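Local atomic coordinates of D-alanyl-lipoteichoic acid synthetase (Streptococcus pneumoniae, PDB entry 3BMA), a protein that probably takes part in D-alanylation of lipoteichoic acid at the cell membrane, as a DltD family member of the SGNH hydrolase clan. Residues A13-T21 with R200-V209; A81-Q92 with Y124-F133. The protein carries 1 engineered substitution. One frame throughout, in Å; residues are numbered along the deposited sequence.

Contact 1. Residues A13-T21 with R200-V209; sequences AEKRSAVAT and RGYVNYDKHV
Two helix ends of an SGNH-hydrolase-like alpha/beta fold meet here: the last turns of helix 11-18, with the loop after it, and the start of helix 202-210. Arg16 and Tyr202 touch at the outer side, and Val19 packs on Tyr205 and Val209 further in. The axes of the short helices 13-18 and 202-209 approach to 9.2 Å at an angle of 64°. Gly201 is the N-cap residue of the second helix and lies against the CB and CD of Arg16. Its CA comes within 5.0 Å of the Arg16 CA, so the backbones are close at this point.

The Arg16 chain runs past Gly201 and bends at chi3, which lays its guanidinium flat on the Tyr202 ring. The group centres are 4.1 Å apart and the planes differ by 25°. CD sits over the ring face almost on its normal, a CH-pi contact. NE lies over the same ring nearer its rim. Arg16 NH2 is 2.9 Å from the Tyr202 OH, but the hydroxyl lies over the guanidinium face and the angle is poor for a hydrogen bond. The pair is held as a flat guanidinium-ring stack.

Tyr205 has CG anti to the backbone N (chi1 -167°) and its ring reaches back to the first helix. Lys15 O meets the ring edge near its plane, with Tyr205 CE1 3.6 Å away. The Lys15 side chain starts beside this ring, while its NZ makes a long, weak ion pair with Glu65. Helix 60-66 flanks the inner side, where Ala61 touches Val19. The two valine side chains cross at about a right angle. Val19 CG1 is 3.8 Å from Val209 CG2, and Val19 CG2 is 3.5 Å from Tyr205 CD1.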
loop_
_atom_site.group_PDB
_atom_site.type_symbol
_atom_site.label_atom_id
_atom_site.label_comp_id
_atom_site.label_asym_id
_atom_site.label_seq_id
_atom_site.Cartn_x
_atom_site.Cartn_y
_atom_site.Cartn_z
ATOM N N ALA C 13 8.975 6.188 -37.985
ATOM C CA ALA C 13 8.177 5.209 -37.236
ATOM C C ALA C 13 6.729 5.645 -37.059
ATOM O O ALA C 13 5.820 4.812 -37.031
ATOM C CB ALA C 13 8.812 4.926 -35.884
ATOM N N GLU C 14 6.528 6.955 -36.948
ATOM C CA GLU C 14 5.202 7.535 -36.756
ATOM C C GLU C 14 4.344 7.505 -38.010
ATOM O O GLU C 14 3.132 7.323 -37.922
ATOM C CB GLU C 14 5.327 8.960 -36.239
ATOM C CG GLU C 14 5.875 9.019 -34.838
ATOM C CD GLU C 14 6.401 10.381 -34.482
ATOM O OE1 GLU C 14 5.937 11.380 -35.069
ATOM O OE2 GLU C 14 7.280 10.447 -33.605
ATOM N N LYS C 15 4.978 7.686 -39.167
ATOM C CA LYS C 15 4.288 7.620 -40.451
ATOM C C LYS C 15 3.783 6.212 -40.738
ATOM O O LYS C 15 2.688 6.043 -41.280
ATOM C CB LYS C 15 5.195 8.108 -41.584
ATOM C CG LYS C 15 5.380 9.616 -41.611
ATOM C CD LYS C 15 6.113 10.071 -42.861
ATOM C CE LYS C 15 5.971 11.577 -43.052
ATOM N NZ LYS C 15 6.784 12.076 -44.192
ATOM N N ARG C 16 4.577 5.212 -40.357
ATOM C CA ARG C 16 4.208 3.806 -40.539
ATOM C C ARG C 16 3.076 3.378 -39.603
ATOM O O ARG C 16 2.209 2.595 -39.994
ATOM C CB ARG C 16 5.429 2.901 -40.367
ATOM C CG ARG C 16 6.500 3.154 -41.408
ATOM C CD ARG C 16 7.698 2.249 -41.245
ATOM N NE ARG C 16 8.919 2.974 -41.590
ATOM C CZ ARG C 16 9.837 3.364 -40.711
ATOM N NH1 ARG C 16 9.703 3.073 -39.425
ATOM N NH2 ARG C 16 10.910 4.026 -41.124
ATOM N N SER C 17 3.088 3.908 -38.383
ATOM C CA SER C 17 2.041 3.648 -37.391
ATOM C C SER C 17 0.718 4.295 -37.786
ATOM O O SER C 17 -0.351 3.729 -37.553
ATOM C CB SER C 17 2.464 4.172 -36.019
ATOM O OG SER C 17 3.692 3.598 -35.615
ATOM N N ALA C 18 0.811 5.478 -38.392
ATOM C CA ALA C 18 -0.347 6.275 -38.789
ATOM C C ALA C 18 -1.234 5.590 -39.817
ATOM O O ALA C 18 -2.448 5.784 -39.816
ATOM C CB ALA C 18 0.105 7.620 -39.309
ATOM N N VAL C 19 -0.620 4.787 -40.682
ATOM C CA VAL C 19 -1.329 4.134 -41.782
ATOM C C VAL C 19 -1.339 2.603 -41.684
ATOM O O VAL C 19 -1.807 1.927 -42.604
ATOM C CB VAL C 19 -0.760 4.569 -43.159
ATOM C CG1 VAL C 19 -0.862 6.075 -43.329
ATOM C CG2 VAL C 19 0.681 4.118 -43.315
ATOM N N ALA C 20 -0.830 2.067 -40.572
ATOM C CA ALA C 20 -0.736 0.613 -40.365
ATOM C C ALA C 20 -2.096 -0.071 -40.277
ATOM O O ALA C 20 -2.263 -1.187 -40.776
ATOM C CB ALA C 20 0.083 0.294 -39.121
ATOM N N THR C 21 -3.057 0.617 -39.657
ATOM C CA THR C 21 -4.403 0.089 -39.379
ATOM C C THR C 21 -4.393 -1.364 -38.888
ATOM O O THR C 21 -5.072 -2.231 -39.445
ATOM C CB THR C 21 -5.389 0.275 -40.577
ATOM O OG1 THR C 21 -4.836 -0.293 -41.771
ATOM C CG2 THR C 21 -5.693 1.752 -40.807
ATOM N N ARG C 200 5.661 -3.773 -37.686
ATOM C CA ARG C 200 4.979 -4.184 -38.919
ATOM C C ARG C 200 4.558 -2.929 -39.687
ATOM O O ARG C 200 3.397 -2.505 -39.641
ATOM C CB ARG C 200 3.784 -5.121 -38.653
ATOM C CG ARG C 200 3.150 -5.771 -39.911
ATOM C CD ARG C 200 4.080 -6.758 -40.637
ATOM N NE ARG C 200 4.999 -6.091 -41.564
ATOM C CZ ARG C 200 6.049 -6.669 -42.142
ATOM N NH1 ARG C 200 6.819 -5.965 -42.959
ATOM N NH2 ARG C 200 6.338 -7.943 -41.905
ATOM N N GLY C 201 5.524 -2.332 -40.382
ATOM C CA GLY C 201 5.317 -1.044 -41.029
ATOM C C GLY C 201 5.682 -0.972 -42.497
ATOM O O GLY C 201 4.916 -0.438 -43.292
ATOM N N TYR C 202 6.843 -1.523 -42.851
ATOM C CA TYR C 202 7.448 -1.330 -44.178
ATOM C C TYR C 202 6.681 -1.921 -45.365
ATOM O O TYR C 202 6.630 -1.307 -46.433
ATOM C CB TYR C 202 8.897 -1.821 -44.184
ATOM C CG TYR C 202 9.843 -0.928 -43.414
ATOM C CD1 TYR C 202 10.143 -1.187 -42.076
ATOM C CD2 TYR C 202 10.439 0.177 -44.023
ATOM C CE1 TYR C 202 11.013 -0.369 -41.364
ATOM C CE2 TYR C 202 11.311 1.002 -43.319
ATOM C CZ TYR C 202 11.594 0.721 -41.992
ATOM O OH TYR C 202 12.455 1.534 -41.292
ATOM N N VAL C 203 6.102 -3.106 -45.178
ATOM C CA VAL C 203 5.242 -3.722 -46.194
ATOM C C VAL C 203 3.902 -2.979 -46.251
ATOM O O VAL C 203 3.395 -2.668 -47.335
ATOM C CB VAL C 203 5.059 -5.254 -45.939
ATOM C CG1 VAL C 203 3.813 -5.814 -46.633
ATOM C CG2 VAL C 203 6.302 -6.021 -46.380
ATOM N N ASN C 204 3.365 -2.667 -45.072
ATOM C CA ASN C 204 2.074 -1.997 -44.932
ATOM C C ASN C 204 2.060 -0.535 -45.399
ATOM O O ASN C 204 1.022 -0.039 -45.837
ATOM C CB ASN C 204 1.585 -2.102 -43.485
ATOM C CG ASN C 204 0.073 -2.124 -43.380
ATOM O OD1 ASN C 204 -0.592 -1.109 -43.583
ATOM N ND2 ASN C 204 -0.477 -3.286 -43.046
ATOM N N TYR C 205 3.202 0.147 -45.306
ATOM C CA TYR C 205 3.319 1.534 -45.774
ATOM C C TYR C 205 3.376 1.606 -47.296
ATOM O O TYR C 205 2.745 2.474 -47.899
ATOM C CB TYR C 205 4.551 2.237 -45.182
ATOM C CG TYR C 205 4.551 3.743 -45.388
ATOM C CD1 TYR C 205 3.961 4.585 -44.455
ATOM C CD2 TYR C 205 5.140 4.322 -46.518
ATOM C CE1 TYR C 205 3.942 5.962 -44.634
ATOM C CE2 TYR C 205 5.126 5.701 -46.708
ATOM C CZ TYR C 205 4.526 6.514 -45.759
ATOM O OH TYR C 205 4.504 7.879 -45.921
ATOM N N ASP C 206 4.149 0.709 -47.902
ATOM C CA ASP C 206 4.354 0.711 -49.347
ATOM C C ASP C 206 3.109 0.319 -50.132
ATOM O O ASP C 206 2.727 1.023 -51.063
ATOM C CB ASP C 206 5.543 -0.170 -49.735
ATOM C CG ASP C 206 6.864 0.578 -49.692
ATOM O OD1 ASP C 206 7.673 0.398 -50.627
ATOM O OD2 ASP C 206 7.090 1.352 -48.733
ATOM N N LYS C 207 2.469 -0.779 -49.729
ATOM C CA LYS C 207 1.269 -1.290 -50.402
ATOM C C LYS C 207 0.035 -0.389 -50.265
ATOM O O LYS C 207 -0.887 -0.468 -51.080
ATOM C CB LYS C 207 0.937 -2.703 -49.911
ATOM C CG LYS C 207 1.806 -3.795 -50.515
ATOM C CD LYS C 207 1.339 -5.177 -50.078
ATOM C CE LYS C 207 2.211 -6.270 -50.678
ATOM N NZ LYS C 207 1.776 -7.627 -50.245
ATOM N N HIS C 208 0.027 0.467 -49.245
ATOM C CA HIS C 208 -1.122 1.328 -48.974
ATOM C C HIS C 208 -0.914 2.806 -49.313
ATOM O O HIS C 208 -1.842 3.466 -49.780
ATOM C CB HIS C 208 -1.572 1.177 -47.518
ATOM C CG HIS C 208 -2.161 -0.164 -47.200
ATOM N ND1 HIS C 208 -1.944 -0.806 -46.001
ATOM C CD2 HIS C 208 -2.962 -0.983 -47.924
ATOM C CE1 HIS C 208 -2.586 -1.961 -45.999
ATOM N NE2 HIS C 208 -3.210 -2.093 -47.155
ATOM N N VAL C 209 0.291 3.324 -49.078
ATOM C CA VAL C 209 0.569 4.750 -49.286
ATOM C C VAL C 209 1.526 5.023 -50.453
ATOM O O VAL C 209 1.178 5.770 -51.370
ATOM C CB VAL C 209 1.059 5.450 -47.983
ATOM C CG1 VAL C 209 1.524 6.881 -48.253
ATOM C CG2 VAL C 209 -0.043 5.460 -46.946
#

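Contact 2. Residues A81-Q92 with Y124-F133; sequences AASLNQYFGMQQ and YFNGDQLTSF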
loop_
_atom_site.group_PDB
_atom_site.type_symbol
_atom_site.label_atom_id
_atom_site.label_comp_id
_atom_site.label_asym_id
_atom_site.label_seq_id
_atom_site.Cartn_x
_atom_site.Cartn_y
_atom_site.Cartn_z
ATOM N N ALA C 81 -15.187 -1.809 -34.570
ATOM C CA ALA C 81 -14.956 -0.786 -33.552
ATOM C C ALA C 81 -15.959 0.350 -33.719
ATOM O O ALA C 81 -16.081 0.930 -34.802
ATOM C CB ALA C 81 -13.524 -0.259 -33.617
ATOM N N ALA C 82 -16.686 0.639 -32.646
ATOM C CA ALA C 82 -17.656 1.727 -32.616
ATOM C C ALA C 82 -17.332 2.646 -31.440
ATOM O O ALA C 82 -16.191 2.680 -30.990
ATOM C CB ALA C 82 -19.063 1.175 -32.508
ATOM N N SER C 83 -18.332 3.364 -30.935
ATOM C CA SER C 83 -18.110 4.445 -29.968
ATOM C C SER C 83 -17.589 4.017 -28.597
ATOM O O SER C 83 -16.805 4.748 -27.992
ATOM C CB SER C 83 -19.366 5.312 -29.816
ATOM O OG SER C 83 -19.722 5.913 -31.054
ATOM N N LEU C 84 -18.015 2.849 -28.113
ATOM C CA LEU C 84 -17.522 2.324 -26.832
ATOM C C LEU C 84 -16.023 2.027 -26.908
ATOM O O LEU C 84 -15.270 2.447 -26.035
ATOM C CB LEU C 84 -18.314 1.091 -26.377
ATOM C CG LEU C 84 -18.195 0.718 -24.888
ATOM C CD1 LEU C 84 -18.815 1.762 -23.969
ATOM C CD2 LEU C 84 -18.806 -0.630 -24.602
ATOM N N ASN C 85 -15.595 1.338 -27.966
ATOM C CA ASN C 85 -14.171 1.127 -28.232
ATOM C C ASN C 85 -13.377 2.427 -28.320
ATOM O O ASN C 85 -12.319 2.555 -27.695
ATOM C CB ASN C 85 -13.957 0.312 -29.511
ATOM C CG ASN C 85 -13.807 -1.173 -29.247
ATOM O OD1 ASN C 85 -13.096 -1.591 -28.329
ATOM N ND2 ASN C 85 -14.468 -1.982 -30.060
ATOM N N GLN C 86 -13.900 3.387 -29.082
ATOM C CA GLN C 86 -13.224 4.668 -29.289
ATOM C C GLN C 86 -13.068 5.424 -27.979
ATOM O O GLN C 86 -11.988 5.927 -27.684
ATOM C CB GLN C 86 -13.943 5.536 -30.336
ATOM C CG GLN C 86 -13.973 4.972 -31.774
ATOM C CD GLN C 86 -12.609 4.865 -32.447
ATOM O OE1 GLN C 86 -11.592 5.315 -31.921
ATOM N NE2 GLN C 86 -12.589 4.260 -33.628
ATOM N N TYR C 87 -14.143 5.472 -27.191
ATOM C CA TYR C 87 -14.123 6.099 -25.872
ATOM C C TYR C 87 -12.995 5.578 -24.993
ATOM O O TYR C 87 -12.259 6.365 -24.395
ATOM C CB TYR C 87 -15.462 5.921 -25.152
ATOM C CG TYR C 87 -15.496 6.584 -23.795
ATOM C CD1 TYR C 87 -15.546 7.973 -23.683
ATOM C CD2 TYR C 87 -15.466 5.830 -22.622
ATOM C CE1 TYR C 87 -15.577 8.593 -22.448
ATOM C CE2 TYR C 87 -15.484 6.445 -21.375
ATOM C CZ TYR C 87 -15.543 7.827 -21.299
ATOM O OH TYR C 87 -15.572 8.454 -20.075
ATOM N N PHE C 88 -12.857 4.256 -24.929
ATOM C CA PHE C 88 -11.833 3.630 -24.097
ATOM C C PHE C 88 -10.425 3.856 -24.639
ATOM O O PHE C 88 -9.486 4.050 -23.868
ATOM C CB PHE C 88 -12.131 2.142 -23.889
ATOM C CG PHE C 88 -13.286 1.889 -22.960
ATOM C CD1 PHE C 88 -13.274 2.396 -21.666
ATOM C CD2 PHE C 88 -14.382 1.145 -23.374
ATOM C CE1 PHE C 88 -14.342 2.181 -20.811
ATOM C CE2 PHE C 88 -15.449 0.919 -22.519
ATOM C CZ PHE C 88 -15.427 1.438 -21.238
ATOM N N GLY C 89 -10.290 3.850 -25.962
ATOM C CA GLY C 89 -9.025 4.184 -26.618
ATOM C C GLY C 89 -8.568 5.608 -26.345
ATOM O O GLY C 89 -7.366 5.858 -26.241
ATOM N N MET C 90 -9.527 6.533 -26.229
ATOM C CA MET C 90 -9.256 7.954 -25.946
ATOM C C MET C 90 -8.627 8.158 -24.570
ATOM O O MET C 90 -7.780 9.030 -24.411
ATOM C CB MET C 90 -10.532 8.803 -26.048
ATOM C CG MET C 90 -11.037 9.077 -27.466
ATOM S SD MET C 90 -12.605 9.991 -27.520
ATOM C CE MET C 90 -13.255 9.370 -29.059
ATOM N N GLN C 91 -9.034 7.336 -23.596
ATOM C CA GLN C 91 -8.540 7.391 -22.207
ATOM C C GLN C 91 -7.019 7.243 -22.076
ATOM O O GLN C 91 -6.439 7.650 -21.071
ATOM C CB GLN C 91 -9.229 6.323 -21.341
ATOM C CG GLN C 91 -10.760 6.312 -21.389
ATOM C CD GLN C 91 -11.383 7.641 -21.007
ATOM O OE1 GLN C 91 -11.041 8.237 -19.986
ATOM N NE2 GLN C 91 -12.304 8.115 -21.836
ATOM N N GLN C 92 -6.393 6.662 -23.098
ATOM C CA GLN C 92 -4.941 6.506 -23.175
ATOM C C GLN C 92 -4.222 7.748 -23.710
ATOM O O GLN C 92 -2.997 7.849 -23.605
ATOM C CB GLN C 92 -4.593 5.335 -24.092
ATOM C CG GLN C 92 -5.041 3.970 -23.622
ATOM C CD GLN C 92 -4.784 2.925 -24.677
ATOM O OE1 GLN C 92 -5.520 2.829 -25.655
ATOM N NE2 GLN C 92 -3.734 2.137 -24.492
ATOM N N TYR C 124 -9.815 -4.962 -29.137
ATOM C CA TYR C 124 -9.283 -3.596 -29.110
ATOM C C TYR C 124 -9.253 -2.977 -27.707
ATOM O O TYR C 124 -8.742 -1.872 -27.518
ATOM C CB TYR C 124 -10.039 -2.695 -30.102
ATOM C CG TYR C 124 -10.384 -3.361 -31.427
ATOM C CD1 TYR C 124 -9.397 -3.957 -32.217
ATOM C CD2 TYR C 124 -11.698 -3.380 -31.895
ATOM C CE1 TYR C 124 -9.714 -4.574 -33.421
ATOM C CE2 TYR C 124 -12.025 -3.986 -33.103
ATOM C CZ TYR C 124 -11.030 -4.585 -33.859
ATOM O OH TYR C 124 -11.346 -5.189 -35.059
ATOM N N PHE C 125 -9.794 -3.698 -26.730
ATOM C CA PHE C 125 -9.765 -3.272 -25.336
ATOM C C PHE C 125 -8.674 -4.046 -24.593
ATOM O O PHE C 125 -8.740 -5.276 -24.484
ATOM C CB PHE C 125 -11.137 -3.500 -24.694
ATOM C CG PHE C 125 -11.261 -2.967 -23.289
ATOM C CD1 PHE C 125 -11.435 -1.610 -23.056
ATOM C CD2 PHE C 125 -11.228 -3.827 -22.203
ATOM C CE1 PHE C 125 -11.557 -1.116 -21.765
ATOM C CE2 PHE C 125 -11.355 -3.346 -20.905
ATOM C CZ PHE C 125 -11.518 -1.987 -20.685
ATOM N N ASN C 126 -7.661 -3.330 -24.109
ATOM C CA ASN C 126 -6.622 -3.938 -23.279
ATOM C C ASN C 126 -6.721 -3.487 -21.819
ATOM O O ASN C 126 -7.592 -2.686 -21.481
ATOM C CB ASN C 126 -5.216 -3.696 -23.863
ATOM C CG ASN C 126 -4.825 -2.222 -23.915
ATOM O OD1 ASN C 126 -5.488 -1.356 -23.343
ATOM N ND2 ASN C 126 -3.722 -1.937 -24.597
ATOM N N GLY C 127 -5.820 -3.993 -20.977
ATOM C CA GLY C 127 -5.752 -3.617 -19.563
ATOM C C GLY C 127 -5.280 -2.204 -19.287
ATOM O O GLY C 127 -5.583 -1.633 -18.237
ATOM N N ASP C 128 -4.530 -1.638 -20.229
ATOM C CA ASP C 128 -4.088 -0.247 -20.131
ATOM C C ASP C 128 -5.275 0.703 -20.280
ATOM O O ASP C 128 -5.309 1.746 -19.632
ATOM C CB ASP C 128 -2.995 0.053 -21.168
ATOM C CG ASP C 128 -2.453 1.469 -21.063
ATOM O OD1 ASP C 128 -2.347 2.021 -19.944
ATOM O OD2 ASP C 128 -2.129 2.034 -22.119
ATOM N N GLN C 129 -6.252 0.324 -21.107
ATOM C CA GLN C 129 -7.497 1.085 -21.266
ATOM C C GLN C 129 -8.398 0.996 -20.038
ATOM O O GLN C 129 -9.066 1.969 -19.691
ATOM C CB GLN C 129 -8.270 0.611 -22.492
ATOM C CG GLN C 129 -7.734 1.151 -23.802
ATOM C CD GLN C 129 -8.325 0.461 -25.006
ATOM O OE1 GLN C 129 -9.505 0.112 -25.014
ATOM N NE2 GLN C 129 -7.508 0.261 -26.038
ATOM N N LEU C 130 -8.423 -0.176 -19.403
ATOM C CA LEU C 130 -9.179 -0.390 -18.172
ATOM C C LEU C 130 -8.691 0.556 -17.078
ATOM O O LEU C 130 -9.484 1.290 -16.497
ATOM C CB LEU C 130 -9.034 -1.839 -17.697
ATOM C CG LEU C 130 -10.207 -2.600 -17.060
ATOM C CD1 LEU C 130 -9.690 -3.894 -16.469
ATOM C CD2 LEU C 130 -10.985 -1.824 -16.006
ATOM N N THR C 131 -7.383 0.543 -16.823
ATOM C CA THR C 131 -6.790 1.343 -15.747
ATOM C C THR C 131 -6.809 2.847 -16.028
ATOM O O THR C 131 -6.946 3.641 -15.096
ATOM C CB THR C 131 -5.358 0.881 -15.397
ATOM O OG1 THR C 131 -4.607 0.648 -16.595
ATOM C CG2 THR C 131 -5.391 -0.386 -14.562
ATOM N N SER C 132 -6.683 3.219 -17.306
ATOM C CA SER C 132 -6.825 4.612 -17.759
ATOM C C SER C 132 -8.238 5.133 -17.548
ATOM O O SER C 132 -8.430 6.297 -17.179
ATOM C CB SER C 132 -6.485 4.739 -19.242
ATOM O OG SER C 132 -5.142 4.381 -19.485
ATOM N N PHE C 133 -9.219 4.269 -17.801
ATOM C CA PHE C 133 -10.621 4.580 -17.543
ATOM C C PHE C 133 -10.868 4.839 -16.058
ATOM O O PHE C 133 -11.485 5.839 -15.705
ATOM C CB PHE C 133 -11.533 3.464 -18.072
ATOM C CG PHE C 133 -12.955 3.544 -17.578
ATOM C CD1 PHE C 133 -13.459 2.568 -16.720
ATOM C CD2 PHE C 133 -13.792 4.586 -17.974
ATOM C CE1 PHE C 133 -14.766 2.636 -16.261
ATOM C CE2 PHE C 133 -15.104 4.660 -17.517
ATOM C CZ PHE C 133 -15.590 3.684 -16.660
HETATM O O HOH W 1 -11.327 0.062 -26.827
HETATM O O HOH W 2 -12.394 7.653 -17.568
#
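Gln92 reaches from the end of the 81-92 segment to the first turn of helix 127-136. Its CB starts a chain that is extended beyond CG (chi2 173°). CG passes beside Gln129 CG and Asp128 OD2. Gln92 CD lies 3.6 Å from Gln129 CG. At the tip, Gln92 NE2 gives a nearly straight hydrogen bond to Asp128 OD2 (2.9 Å, 167°), meeting the oxygen from above the carboxylate plane. NE2 also bonds Lys27 O. Gln92 OE1 accepts a weak bond from Gln129 NE2 (3.3 Å) and a stronger one from Lys32 NZ. Asp128 OD2 has a salt bridge to Arg29, so this polar patch is tied to the 23-36 region.

Gln129 NE2 also donates to Tyr124 O, in the carbonyl plane. Asn126 is the N-cap of helix 127-136, and its OD1 accepts from Gln129 N. A water lies within hydrogen-bonding distance of both Gln129 OE1 and Asn85 O, though it has more acceptors in reach than protons.

Phe88 carries the apolar half. The edge of Phe125 points at one face of its ring, with centroids 5.1 Å apart. The Phe88 edge in turn points at the face of Phe133, with planes at 87°. Leu150 of helix 141-153 packs on both Phe88 and Phe125. The arrangement is a helix-helix crossing around a buried aromatic cluster with two T-shaped pairs.

Overall arrangement
The contacts lie in different parts of one alpha/beta chain. They are about 23 Å apart between centres. Their nearest atoms are about 8 Å apart, and they do not touch. Along the chain, 13-21 comes first, then 81-92 and 124-133, then 200-209, so contact 2 falls between the two halves of contact 1. Contact 1 has its centre about 19 Å from the centre of the chain and is partly buried. It adjoins strands 43-47 and 72-76 of the parallel sheet. Contact 2 is buried, and Gln86 bonds the end of strand 72-76. Strand 72-76, outermost within this chain, is thus a shared neighbour. Contact 2 also borders a second subunit, whereas contact 1 touches no other chain.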